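Putative dehydratase (Mesorhizobium loti, PDB 2POZ) is probably a lyase of the mandelate racemase/muconate lactonizing enzyme branch of the enolase superfamily, perhaps a dehydratase, and assembles as an octamer. Local coordinates at the interface of chains A and B. Numbering follows the deposited sequence. Chains: chain A/B, Putative dehydratase.

The interface of chains A and B. Residues chain A 175, 210-213, 234, 238, 241; chain B 275-276, 298, 300-303.
B:Asn301 reaches from chain B into a largely polar patch of chain A, and its side chain can be followed atom by atom. Its backbone has positive phi (59°), a turn that asparagine tolerates better than most residues. CB passes between the hydroxyl of A:Thr212 and carboxylate oxygen OD2 of A:Asp238, while the methyl of A:Ala241 is small enough to lie beside it. At the tip, ND2 gives an almost straight hydrogen bond, in the amide plane, to A:Thr212 OG1 at 2.9 Å (170° at H), a hydroxyl able to accept, and water 2 links it to the carbonyl of A:Leu210. OD1 lies 3.2 Å above the guanidinium plane of A:Arg175, toward its rim, and is hydrogen-bonded to water 1 and water 3. A:Arg175, extended from CG to NE, is long enough to carry its guanidinium past the amide oxygen and give NH1 in plane to a lone pair of B:Glu298 O at 2.7 Å.

Farther along, B:Arg303 is long enough to cross A:Thr211 and form a salt bridge from NH2 to A:Asp213 OD2 at 2.7 Å. The carboxylate is met from above its plane, the two flat groups standing 73° apart. An aspartate's second oxygen serves too: OD1 takes the hydroxyl OG1 of A:Thr211 on its syn lone pair at 2.7 Å, which helps fix its rotation. An alanine in place of A:Asp213 would probably leave the B:Arg303 charge poorly compensated and the A:Thr211 hydroxyl less firmly held.

On chain A the site gathers loop residues and the start of helices 212-222 and 239-248; on chain B, the end of helix 287-298, the turn after it and the start of strand 303-304, within the enolase-type C-terminal barrel domains, consistent with a subunit contact of the octamer.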
loop_
_atom_site.group_PDB
_atom_site.type_symbol
_atom_site.label_atom_id
_atom_site.label_comp_id
_atom_site.label_asym_id
_atom_site.label_seq_id
_atom_site.Cartn_x
_atom_site.Cartn_y
_atom_site.Cartn_z
ATOM N N ARG A 175 27.611 -13.274 2.733
ATOM C CA ARG A 175 26.409 -13.579 3.512
ATOM C C ARG A 175 26.181 -15.075 3.680
ATOM O O ARG A 175 25.034 -15.516 3.767
ATOM C CB ARG A 175 25.176 -12.978 2.824
ATOM C CG ARG A 175 25.272 -11.491 2.520
ATOM C CD ARG A 175 24.138 -11.056 1.598
ATOM N NE ARG A 175 24.247 -9.651 1.227
ATOM C CZ ARG A 175 23.558 -9.080 0.243
ATOM N NH1 ARG A 175 22.703 -9.796 -0.477
ATOM N NH2 ARG A 175 23.731 -7.793 -0.028
ATOM N N LEU A 210 23.427 -12.805 7.389
ATOM C CA LEU A 210 23.497 -13.718 6.261
ATOM C C LEU A 210 22.331 -13.363 5.344
ATOM O O LEU A 210 21.883 -12.217 5.329
ATOM C CB LEU A 210 23.339 -15.151 6.765
ATOM C CG LEU A 210 24.163 -15.526 7.999
ATOM C CD1 LEU A 210 23.775 -16.931 8.441
ATOM C CD2 LEU A 210 25.653 -15.440 7.689
ATOM N N THR A 211 21.852 -14.330 4.567
ATOM C CA THR A 211 20.697 -14.075 3.721
ATOM C C THR A 211 19.517 -14.043 4.689
ATOM O O THR A 211 19.614 -14.543 5.815
ATOM C CB THR A 211 20.501 -15.173 2.649
ATOM O OG1 THR A 211 20.689 -16.470 3.230
ATOM C CG2 THR A 211 21.500 -14.979 1.519
ATOM N N THR A 212 18.413 -13.451 4.257
ATOM C CA THR A 212 17.236 -13.297 5.098
ATOM C C THR A 212 16.765 -14.555 5.807
ATOM O O THR A 212 16.598 -14.552 7.027
ATOM C CB THR A 212 16.076 -12.697 4.283
ATOM O OG1 THR A 212 16.500 -11.445 3.730
ATOM C CG2 THR A 212 14.860 -12.448 5.174
ATOM N N ASP A 213 16.563 -15.626 5.051
ATOM C CA ASP A 213 16.095 -16.879 5.631
ATOM C C ASP A 213 16.976 -17.396 6.783
ATOM O O ASP A 213 16.477 -17.659 7.881
ATOM C CB ASP A 213 15.953 -17.942 4.527
ATOM C CG ASP A 213 17.244 -18.153 3.719
ATOM O OD1 ASP A 213 18.139 -17.278 3.736
ATOM O OD2 ASP A 213 17.354 -19.204 3.048
ATOM N N CYS A 234 20.636 -7.421 8.744
ATOM C CA CYS A 234 20.837 -7.569 7.310
ATOM C C CYS A 234 21.681 -6.425 6.792
ATOM O O CYS A 234 21.925 -5.450 7.499
ATOM C CB CYS A 234 19.509 -7.608 6.550
ATOM S SG CYS A 234 18.548 -6.086 6.680
ATOM N N ASP A 238 19.893 -3.065 2.250
ATOM C CA ASP A 238 18.571 -3.663 2.039
ATOM C C ASP A 238 17.549 -3.429 3.145
ATOM O O ASP A 238 17.480 -4.197 4.107
ATOM C CB ASP A 238 18.727 -5.170 1.823
ATOM C CG ASP A 238 17.466 -5.818 1.278
ATOM O OD1 ASP A 238 16.367 -5.242 1.451
ATOM O OD2 ASP A 238 17.581 -6.911 0.686
ATOM N N ALA A 241 14.628 -6.247 3.408
ATOM C CA ALA A 241 14.965 -7.401 4.227
ATOM C C ALA A 241 14.822 -7.005 5.697
ATOM O O ALA A 241 14.348 -7.794 6.512
ATOM C CB ALA A 241 16.391 -7.861 3.937
ATOM N N GLY B 275 13.697 -16.992 0.249
ATOM C CA GLY B 275 15.070 -16.717 0.628
ATOM C C GLY B 275 16.013 -17.352 -0.378
ATOM O O GLY B 275 17.198 -17.027 -0.427
ATOM N N ILE B 276 15.470 -18.254 -1.193
ATOM C CA ILE B 276 16.249 -18.982 -2.182
ATOM C C ILE B 276 15.559 -19.065 -3.542
ATOM O O ILE B 276 14.358 -19.315 -3.616
ATOM C CB ILE B 276 16.486 -20.436 -1.704
ATOM C CG1 ILE B 276 17.046 -20.429 -0.280
ATOM C CG2 ILE B 276 17.426 -21.164 -2.667
ATOM C CD1 ILE B 276 16.993 -21.789 0.404
ATOM N N GLU B 298 20.816 -10.871 -5.413
ATOM C CA GLU B 298 21.664 -10.375 -4.331
ATOM C C GLU B 298 21.155 -9.067 -3.753
ATOM O O GLU B 298 21.397 -8.771 -2.586
ATOM C CB GLU B 298 23.089 -10.134 -4.810
ATOM C CG GLU B 298 23.771 -11.319 -5.405
ATOM C CD GLU B 298 25.260 -11.091 -5.530
ATOM O OE1 GLU B 298 25.950 -11.135 -4.492
ATOM O OE2 GLU B 298 25.734 -10.856 -6.660
ATOM N N TYR B 300 18.271 -8.469 -3.226
ATOM C CA TYR B 300 17.118 -8.827 -2.408
ATOM C C TYR B 300 17.487 -9.806 -1.293
ATOM O O TYR B 300 16.627 -10.502 -0.742
ATOM C CB TYR B 300 15.989 -9.393 -3.277
ATOM C CG TYR B 300 15.335 -8.326 -4.126
ATOM C CD1 TYR B 300 15.899 -7.928 -5.336
ATOM C CD2 TYR B 300 14.184 -7.671 -3.690
ATOM C CE1 TYR B 300 15.326 -6.897 -6.098
ATOM C CE2 TYR B 300 13.606 -6.640 -4.439
ATOM C CZ TYR B 300 14.186 -6.260 -5.643
ATOM O OH TYR B 300 13.620 -5.243 -6.395
ATOM N N ASN B 301 18.781 -9.858 -0.983
ATOM C CA ASN B 301 19.284 -10.683 0.111
ATOM C C ASN B 301 18.969 -12.169 -0.037
ATOM O O ASN B 301 18.684 -12.837 0.954
ATOM C CB ASN B 301 18.697 -10.157 1.428
ATOM C CG ASN B 301 19.693 -10.199 2.580
ATOM O OD1 ASN B 301 20.863 -9.862 2.411
ATOM N ND2 ASN B 301 19.222 -10.599 3.766
HETATM N N MSE B 302 19.031 -12.679 -1.264
HETATM C CA MSE B 302 18.735 -14.089 -1.523
HETATM C C MSE B 302 19.942 -14.865 -2.041
HETATM O O MSE B 302 20.881 -14.285 -2.587
HETATM C CB MSE B 302 17.614 -14.218 -2.556
HETATM C CG MSE B 302 16.290 -13.604 -2.148
HETATM SE SE MSE B 302 14.985 -13.803 -3.582
HETATM C CE MSE B 302 14.400 -15.603 -3.167
ATOM N N ARG B 303 19.896 -16.184 -1.877
ATOM C CA ARG B 303 20.962 -17.049 -2.357
ATOM C C ARG B 303 20.384 -17.923 -3.460
ATOM O O ARG B 303 19.168 -17.960 -3.669
ATOM C CB ARG B 303 21.541 -17.891 -1.215
ATOM C CG ARG B 303 20.496 -18.578 -0.373
ATOM C CD ARG B 303 21.109 -19.177 0.879
ATOM N NE ARG B 303 20.065 -19.696 1.754
ATOM C CZ ARG B 303 20.258 -20.629 2.680
ATOM N NH1 ARG B 303 21.465 -21.152 2.858
ATOM N NH2 ARG B 303 19.240 -21.042 3.422
HETATM O O HOH W 1 22.386 -9.304 4.362
HETATM O O HOH W 2 20.031 -10.895 6.787
HETATM O O HOH W 3 20.566 -7.654 0.197
#